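PDB 1B9B: protein (triosephosphate isomerase), which catalyses the interconversion of dihydroxyacetone phosphate and D-glyceraldehyde 3-phosphate, the triosephosphate isomerase step of glycolysis, in the thermophilic bacterium Thermotoga maritima. Local coordinates for residues T140-E145 / E186-I191; L155-K161 / Y199-T203. One frame throughout, in Å; residues are numbered along the deposited sequence.

Contact 1: residues T140-E145 / E186-I191; sequences TFCVVE and EVHAFI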
ATOM      1  N   THR B 140      -9.149  15.242  15.169  1.00 40.20           N
ATOM      2  CA  THR B 140      -8.621  16.470  14.591  1.00 42.07           C
ATOM      3  C   THR B 140      -7.255  16.831  15.167  1.00 41.13           C
ATOM      4  O   THR B 140      -6.272  16.955  14.440  1.00 39.90           O
ATOM      5  CB  THR B 140      -9.607  17.674  14.787  1.00 42.84           C
ATOM      6  OG1 THR B 140     -10.779  17.475  13.982  1.00 44.57           O
ATOM      7  CG2 THR B 140      -8.957  18.987  14.365  1.00 33.06           C
ATOM      8  N   PHE B 141      -7.191  16.967  16.481  1.00 43.80           N
ATOM      9  CA  PHE B 141      -5.953  17.360  17.132  1.00 43.65           C
ATOM     10  C   PHE B 141      -4.756  16.432  16.997  1.00 42.92           C
ATOM     11  O   PHE B 141      -3.618  16.902  16.903  1.00 42.22           O
ATOM     12  CB  PHE B 141      -6.246  17.652  18.592  1.00 46.59           C
ATOM     13  CG  PHE B 141      -7.269  18.722  18.774  1.00 51.81           C
ATOM     14  CD1 PHE B 141      -8.621  18.414  18.737  1.00 54.49           C
ATOM     15  CD2 PHE B 141      -6.882  20.052  18.906  1.00 52.91           C
ATOM     16  CE1 PHE B 141      -9.574  19.416  18.829  1.00 60.32           C
ATOM     17  CE2 PHE B 141      -7.819  21.057  18.996  1.00 54.39           C
ATOM     18  CZ  PHE B 141      -9.171  20.743  18.957  1.00 59.74           C
ATOM     19  N   CYS B 142      -4.994  15.125  16.990  1.00 41.20           N
ATOM     20  CA  CYS B 142      -3.894  14.182  16.835  1.00 38.92           C
ATOM     21  C   CYS B 142      -3.474  14.071  15.380  1.00 39.77           C
ATOM     22  O   CYS B 142      -2.323  13.753  15.090  1.00 46.05           O
ATOM     23  CB  CYS B 142      -4.265  12.809  17.379  1.00 33.74           C
ATOM     24  SG  CYS B 142      -3.908  12.642  19.137  1.00 35.01           S
ATOM     25  N   VAL B 143      -4.397  14.323  14.462  1.00 36.24           N
ATOM     26  CA  VAL B 143      -4.037  14.276  13.053  1.00 35.87           C
ATOM     27  C   VAL B 143      -3.142  15.483  12.811  1.00 34.18           C
ATOM     28  O   VAL B 143      -2.082  15.370  12.207  1.00 38.18           O
ATOM     29  CB  VAL B 143      -5.272  14.352  12.119  1.00 34.38           C
ATOM     30  CG1 VAL B 143      -4.839  14.745  10.721  1.00 30.00           C
ATOM     31  CG2 VAL B 143      -5.975  13.007  12.071  1.00 31.28           C
ATOM     32  N   VAL B 144      -3.558  16.640  13.302  1.00 33.01           N
ATOM     33  CA  VAL B 144      -2.749  17.834  13.117  1.00 36.34           C
ATOM     34  C   VAL B 144      -1.410  17.734  13.845  1.00 35.96           C
ATOM     35  O   VAL B 144      -0.368  18.072  13.271  1.00 31.38           O
ATOM     36  CB  VAL B 144      -3.501  19.112  13.575  1.00 33.69           C
ATOM     37  CG1 VAL B 144      -2.529  20.253  13.781  1.00 30.64           C
ATOM     38  CG2 VAL B 144      -4.502  19.509  12.518  1.00 31.36           C
ATOM     39  N   GLU B 145      -1.431  17.264  15.093  1.00 37.00           N
ATOM     40  CA  GLU B 145      -0.194  17.140  15.860  1.00 39.11           C
ATOM     41  C   GLU B 145       0.800  16.206  15.175  1.00 39.94           C
ATOM     42  O   GLU B 145       1.986  16.524  15.056  1.00 42.80           O
ATOM     43  CB  GLU B 145      -0.471  16.639  17.276  1.00 37.17           C
ATOM     44  CG  GLU B 145       0.793  16.483  18.095  1.00 35.15           C
ATOM     45  CD  GLU B 145       0.525  16.164  19.540  1.00 39.47           C
ATOM     46  OE1 GLU B 145      -0.611  16.399  19.996  1.00 41.14           O
ATOM     47  OE2 GLU B 145       1.452  15.691  20.233  1.00 45.03           O
ATOM     48  N   GLU B 186      -9.899  27.678  16.900  1.00 50.18           N
ATOM     49  CA  GLU B 186      -9.640  26.621  17.873  1.00 50.31           C
ATOM     50  C   GLU B 186      -8.379  25.849  17.507  1.00 48.44           C
ATOM     51  O   GLU B 186      -7.438  25.773  18.298  1.00 52.53           O
ATOM     52  CB  GLU B 186     -10.824  25.651  17.966  1.00 52.76           C
ATOM     53  CG  GLU B 186     -10.605  24.551  18.990  1.00 62.45           C
ATOM     54  CD  GLU B 186     -11.795  23.623  19.142  1.00 69.60           C
ATOM     55  OE1 GLU B 186     -12.200  22.988  18.142  1.00 73.17           O
ATOM     56  OE2 GLU B 186     -12.320  23.525  20.271  1.00 74.56           O
ATOM     57  N   VAL B 187      -8.363  25.286  16.304  1.00 42.26           N
ATOM     58  CA  VAL B 187      -7.226  24.519  15.823  1.00 36.98           C
ATOM     59  C   VAL B 187      -5.944  25.356  15.765  1.00 36.17           C
ATOM     60  O   VAL B 187      -4.906  24.944  16.276  1.00 35.87           O
ATOM     61  CB  VAL B 187      -7.532  23.910  14.433  1.00 35.22           C
ATOM     62  CG1 VAL B 187      -6.318  23.174  13.898  1.00 34.77           C
ATOM     63  CG2 VAL B 187      -8.713  22.956  14.542  1.00 26.01           C
ATOM     64  N   HIS B 188      -6.010  26.528  15.156  1.00 35.82           N
ATOM     65  CA  HIS B 188      -4.828  27.383  15.067  1.00 39.35           C
ATOM     66  C   HIS B 188      -4.215  27.630  16.434  1.00 38.77           C
ATOM     67  O   HIS B 188      -2.998  27.731  16.564  1.00 41.77           O
ATOM     68  CB  HIS B 188      -5.175  28.737  14.436  1.00 41.02           C
ATOM     69  CG  HIS B 188      -5.318  28.702  12.943  1.00 41.63           C
ATOM     70  ND1 HIS B 188      -4.570  29.503  12.106  1.00 37.07           N
ATOM     71  CD2 HIS B 188      -6.139  27.982  12.139  1.00 39.91           C
ATOM     72  CE1 HIS B 188      -4.922  29.277  10.854  1.00 41.59           C
ATOM     73  NE2 HIS B 188      -5.872  28.358  10.846  1.00 42.61           N
ATOM     74  N   ALA B 189      -5.057  27.738  17.453  1.00 39.76           N
ATOM     75  CA  ALA B 189      -4.578  27.984  18.809  1.00 42.47           C
ATOM     76  C   ALA B 189      -3.832  26.769  19.353  1.00 43.66           C
ATOM     77  O   ALA B 189      -2.836  26.903  20.069  1.00 41.93           O
ATOM     78  CB  ALA B 189      -5.742  28.329  19.711  1.00 42.12           C
ATOM     79  N   PHE B 190      -4.337  25.586  19.012  1.00 42.23           N
ATOM     80  CA  PHE B 190      -3.742  24.319  19.418  1.00 41.71           C
ATOM     81  C   PHE B 190      -2.351  24.204  18.795  1.00 42.85           C
ATOM     82  O   PHE B 190      -1.339  24.083  19.490  1.00 46.48           O
ATOM     83  CB  PHE B 190      -4.623  23.183  18.923  1.00 43.54           C
ATOM     84  CG  PHE B 190      -4.008  21.835  19.056  1.00 48.01           C
ATOM     85  CD1 PHE B 190      -3.832  21.256  20.302  1.00 50.21           C
ATOM     86  CD2 PHE B 190      -3.623  21.128  17.927  1.00 51.57           C
ATOM     87  CE1 PHE B 190      -3.285  19.986  20.423  1.00 50.45           C
ATOM     88  CE2 PHE B 190      -3.075  19.854  18.037  1.00 53.25           C
ATOM     89  CZ  PHE B 190      -2.906  19.283  19.287  1.00 50.98           C
ATOM     90  N   ILE B 191      -2.324  24.243  17.468  1.00 38.02           N
ATOM     91  CA  ILE B 191      -1.091  24.166  16.705  1.00 31.75           C
ATOM     92  C   ILE B 191      -0.071  25.143  17.268  1.00 34.84           C
ATOM     93  O   ILE B 191       1.136  24.941  17.126  1.00 39.61           O
ATOM     94  CB  ILE B 191      -1.351  24.512  15.213  1.00 27.63           C
ATOM     95  CG1 ILE B 191      -2.244  23.439  14.597  1.00 25.37           C
ATOM     96  CG2 ILE B 191      -0.040  24.653  14.446  1.00 21.29           C
ATOM     97  CD1 ILE B 191      -2.529  23.642  13.138  1.00 30.88           C
TER
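Phe141 and Phe190 meet edge to face where two outer helices of the TIM barrel, 140-152 and 181-198, pack side by side. The two helical segments run in roughly the same direction, crossing at -46° with their axes 10.6 Å apart at closest approach, as expected for neighbouring helices of a beta/alpha barrel. The T-shaped geometry is clear: the ring planes stand at 89° and the centroids lie 4.8 Å apart. Phe141 CD2 meets one face of Phe190, 3.4 Å from Phe190 CG, while Phe141 CB sits over that ring as a CH-pi donor, 4.1 Å from the centroid. Phe190 reaches across because its CG stands anti to the backbone N (chi1 170°), which sets its ring against Phe141 CB and CD2. At the far edge of the Phe141 ring lies the carboxylate of Glu186, its plane steeply inclined to the ring. With an alanine in place of Phe190, the Phe141 edge would probably lose its aromatic face and a gap would open between the helices beside Val144. The rim of Phe190 runs past Glu145 OE1, whose carboxylate also bridges to Arg149 through OE2. Deeper in, Val144 and Val187 both touch Tyr167 of strand 164-167, so this side of the interface faces the barrel wall. On the other side of helix 140-152, Cys142 forms a disulfide with Cys142 of the second subunit. Val144 directs CG1 anti to its own N and across the Ile191 side chain at about a right angle, with Val144 CG1 3.3 Å from Ile191 CG1.

Contact 2: residues L155-K161 / Y199-T203; sequences LDKEEAK and YDEET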
ATOM      1  N   LEU B 155      14.166  19.859  12.763  1.00 39.36           N
ATOM      2  CA  LEU B 155      14.432  21.290  12.687  1.00 42.08           C
ATOM      3  C   LEU B 155      14.706  21.807  14.087  1.00 46.10           C
ATOM      4  O   LEU B 155      14.365  21.158  15.075  1.00 45.68           O
ATOM      5  CB  LEU B 155      13.231  22.036  12.117  1.00 42.90           C
ATOM      6  CG  LEU B 155      12.723  21.598  10.755  1.00 43.14           C
ATOM      7  CD1 LEU B 155      11.635  22.549  10.304  1.00 43.83           C
ATOM      8  CD2 LEU B 155      13.869  21.602   9.765  1.00 46.08           C
ATOM      9  N   ASP B 156      15.314  22.981  14.173  1.00 50.01           N
ATOM     10  CA  ASP B 156      15.611  23.567  15.468  1.00 55.30           C
ATOM     11  C   ASP B 156      14.986  24.949  15.563  1.00 56.35           C
ATOM     12  O   ASP B 156      14.503  25.485  14.568  1.00 57.59           O
ATOM     13  CB  ASP B 156      17.119  23.675  15.670  1.00 58.73           C
ATOM     14  CG  ASP B 156      17.759  24.636  14.703  1.00 64.35           C
ATOM     15  OD1 ASP B 156      17.318  25.803  14.650  1.00 66.38           O
ATOM     16  OD2 ASP B 156      18.700  24.227  13.993  1.00 72.77           O
ATOM     17  N   LYS B 157      15.018  25.513  16.769  1.00 57.67           N
ATOM     18  CA  LYS B 157      14.463  26.826  17.067  1.00 57.62           C
ATOM     19  C   LYS B 157      14.609  27.811  15.906  1.00 59.61           C
ATOM     20  O   LYS B 157      13.628  28.414  15.477  1.00 62.67           O
ATOM     21  CB  LYS B 157      15.138  27.393  18.320  1.00 59.65           C
ATOM     22  CG  LYS B 157      14.343  28.469  19.034  1.00 64.82           C
ATOM     23  CD  LYS B 157      15.218  29.297  19.972  1.00 68.06           C
ATOM     24  CE  LYS B 157      14.374  30.256  20.810  1.00 71.16           C
ATOM     25  NZ  LYS B 157      13.378  31.008  19.990  1.00 70.95           N
ATOM     26  N   GLU B 158      15.826  27.971  15.394  1.00 59.49           N
ATOM     27  CA  GLU B 158      16.081  28.895  14.284  1.00 62.92           C
ATOM     28  C   GLU B 158      15.308  28.566  13.008  1.00 60.09           C
ATOM     29  O   GLU B 158      14.563  29.392  12.491  1.00 62.98           O
ATOM     30  CB  GLU B 158      17.578  28.930  13.956  1.00 71.44           C
ATOM     31  CG  GLU B 158      18.337  30.140  14.486  1.00 82.69           C
ATOM     32  CD  GLU B 158      18.058  30.416  15.949  1.00 90.26           C
ATOM     33  OE1 GLU B 158      17.039  31.077  16.245  1.00 93.29           O
ATOM     34  OE2 GLU B 158      18.855  29.963  16.800  1.00 96.15           O
ATOM     35  N   GLU B 159      15.507  27.359  12.495  1.00 57.67           N
ATOM     36  CA  GLU B 159      14.846  26.921  11.274  1.00 53.83           C
ATOM     37  C   GLU B 159      13.333  26.885  11.433  1.00 50.18           C
ATOM     38  O   GLU B 159      12.592  27.220  10.508  1.00 46.43           O
ATOM     39  CB  GLU B 159      15.368  25.536  10.887  1.00 55.58           C
ATOM     40  CG  GLU B 159      16.841  25.538  10.527  1.00 58.20           C
ATOM     41  CD  GLU B 159      17.457  24.161  10.560  1.00 62.86           C
ATOM     42  OE1 GLU B 159      16.811  23.219  11.066  1.00 65.25           O
ATOM     43  OE2 GLU B 159      18.601  24.026  10.083  1.00 70.36           O
ATOM     44  N   ALA B 160      12.890  26.480  12.621  1.00 47.71           N
ATOM     45  CA  ALA B 160      11.475  26.376  12.938  1.00 44.09           C
ATOM     46  C   ALA B 160      10.733  27.693  12.754  1.00 44.89           C
ATOM     47  O   ALA B 160       9.596  27.709  12.281  1.00 45.80           O
ATOM     48  CB  ALA B 160      11.310  25.887  14.352  1.00 40.77           C
ATOM     49  N   LYS B 161      11.371  28.795  13.126  1.00 43.81           N
ATOM     50  CA  LYS B 161      10.747  30.105  13.000  1.00 46.13           C
ATOM     51  C   LYS B 161      10.440  30.467  11.549  1.00 45.24           C
ATOM     52  O   LYS B 161       9.437  31.129  11.257  1.00 46.74           O
ATOM     53  CB  LYS B 161      11.644  31.179  13.626  1.00 48.29           C
ATOM     54  CG  LYS B 161      11.887  30.968  15.112  1.00 61.06           C
ATOM     55  CD  LYS B 161      12.004  32.286  15.874  1.00 69.80           C
ATOM     56  CE  LYS B 161      13.258  33.067  15.510  1.00 74.08           C
ATOM     57  NZ  LYS B 161      14.496  32.407  16.003  1.00 81.00           N
ATOM     58  N   TYR B 199       9.022  23.764  20.909  1.00 42.97           N
ATOM     59  CA  TYR B 199      10.161  24.665  20.981  1.00 45.88           C
ATOM     60  C   TYR B 199      10.012  25.609  22.165  1.00 47.52           C
ATOM     61  O   TYR B 199      10.403  25.269  23.273  1.00 49.76           O
ATOM     62  CB  TYR B 199      10.323  25.440  19.666  1.00 45.28           C
ATOM     63  CG  TYR B 199      10.582  24.538  18.474  1.00 46.66           C
ATOM     64  CD1 TYR B 199       9.525  23.970  17.761  1.00 47.07           C
ATOM     65  CD2 TYR B 199      11.884  24.206  18.093  1.00 46.42           C
ATOM     66  CE1 TYR B 199       9.755  23.096  16.702  1.00 45.94           C
ATOM     67  CE2 TYR B 199      12.127  23.325  17.032  1.00 44.05           C
ATOM     68  CZ  TYR B 199      11.057  22.776  16.344  1.00 45.87           C
ATOM     69  OH  TYR B 199      11.283  21.902  15.305  1.00 48.20           O
ATOM     70  N   ASP B 200       9.451  26.791  21.949  1.00 50.73           N
ATOM     71  CA  ASP B 200       9.271  27.727  23.047  1.00 53.73           C
ATOM     72  C   ASP B 200       8.271  28.819  22.698  1.00 58.11           C
ATOM     73  O   ASP B 200       7.767  28.871  21.583  1.00 62.02           O
ATOM     74  CB  ASP B 200      10.618  28.326  23.457  1.00 48.91           C
ATOM     75  CG  ASP B 200      11.195  29.240  22.412  1.00 55.03           C
ATOM     76  OD1 ASP B 200      10.822  29.119  21.232  1.00 59.69           O
ATOM     77  OD2 ASP B 200      12.040  30.081  22.769  1.00 60.69           O
ATOM     78  N   GLU B 201       7.964  29.677  23.665  1.00 63.55           N
ATOM     79  CA  GLU B 201       7.011  30.754  23.446  1.00 63.21           C
ATOM     80  C   GLU B 201       7.445  31.618  22.281  1.00 60.60           C
ATOM     81  O   GLU B 201       6.680  31.843  21.346  1.00 58.88           O
ATOM     82  CB  GLU B 201       6.887  31.617  24.703  1.00 72.33           C
ATOM     83  CG  GLU B 201       6.045  31.005  25.817  1.00 84.51           C
ATOM     84  CD  GLU B 201       4.593  30.770  25.401  1.00 92.90           C
ATOM     85  OE1 GLU B 201       3.968  31.693  24.825  1.00 98.12           O
ATOM     86  OE2 GLU B 201       4.071  29.663  25.661  1.00 97.31           O
ATOM     87  N   GLU B 202       8.680  32.102  22.342  1.00 58.95           N
ATOM     88  CA  GLU B 202       9.208  32.948  21.288  1.00 58.54           C
ATOM     89  C   GLU B 202       8.962  32.357  19.913  1.00 56.67           C
ATOM     90  O   GLU B 202       8.424  33.018  19.033  1.00 58.56           O
ATOM     91  CB  GLU B 202      10.706  33.166  21.478  1.00 65.13           C
ATOM     92  CG  GLU B 202      11.390  33.735  20.240  1.00 77.14           C
ATOM     93  CD  GLU B 202      12.860  34.034  20.457  1.00 84.73           C
ATOM     94  OE1 GLU B 202      13.330  33.939  21.611  1.00 88.79           O
ATOM     95  OE2 GLU B 202      13.545  34.375  19.468  1.00 90.08           O
ATOM     96  N   THR B 203       9.359  31.106  19.731  1.00 55.34           N
ATOM     97  CA  THR B 203       9.189  30.442  18.450  1.00 52.29           C
ATOM     98  C   THR B 203       7.735  30.340  18.009  1.00 48.60           C
ATOM     99  O   THR B 203       7.383  30.773  16.913  1.00 48.42           O
ATOM    100  CB  THR B 203       9.812  29.039  18.482  1.00 52.26           C
ATOM    101  OG1 THR B 203      11.226  29.162  18.685  1.00 56.25           O
ATOM    102  CG2 THR B 203       9.567  28.314  17.176  1.00 53.11           C
TER
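Lys157 NZ is gripped by three side chains of 199-203, giving a hydrogen bond to Thr203 OG1 at 3.1 Å. It forms a salt bridge with Asp200 OD2 at 3.2 Å, and a second with Glu202 OE1 at 3.3 Å. Its chain runs nearly straight from CB to CE, then bends at chi4 (-47°), turning the ammonium into this cluster. Asp200 is the N-cap of helix 201-206. Asp200 OD1 takes Thr203 N at 2.9 Å from well above the carboxylate plane; Thr203 OG1 gives it a second bond of 2.6 Å, nearly along the C-O line, so two donors from one residue fix the carboxylate that faces the lysine. Within 155-161, Asp156 and Glu159 form a capping box at the start of helix 157-162: Asp156 OD1 accepts from Glu159 N at 3.2 Å, and the return bond from Asp156 N to Glu159 OE1 is weak. Lys161 NZ pairs with Glu158 in its own helix and only approaches Glu202. Ala160 CB lies over one face of the Tyr199 ring, 3.8 Å from the centroid and 16° off the normal, a CH-pi contact, and it also borders Thr203 CG2. Leu155 O lies at the same ring's edge, near its OH. Phe152 of helix 140-152 touches both Ala160 and Tyr199. The contact joins two short helices of the TIM barrel by their N-terminal turns, Tyr199, just after helix 181-198, supplying the aromatic part. Because Asp200 both caps its helix and pairs with Lys157, the lysine charge probably steadies the cap and couples the two helix starts electrostatically.

How the contacts relate
The two contacts tie the same two neighbouring parts of the chain together at successive helices of the barrel's outer layer, contact 1 through 140-152 and 181-198, contact 2 through the helices that follow them, 157-162 and 201-206. Their centres are 18 Å apart and their nearest atoms about 8 Å, without touching. Each is partly buried, but contact 1 has the larger buried share, four of eight touching residues against two of nine in contact 2. The chemistry follows: contact 1 has no hydrogen bond across it and relies on aromatic and aliphatic packing, whereas contact 2 is led by salt bridges. Another subunit reaches contact 1 alone.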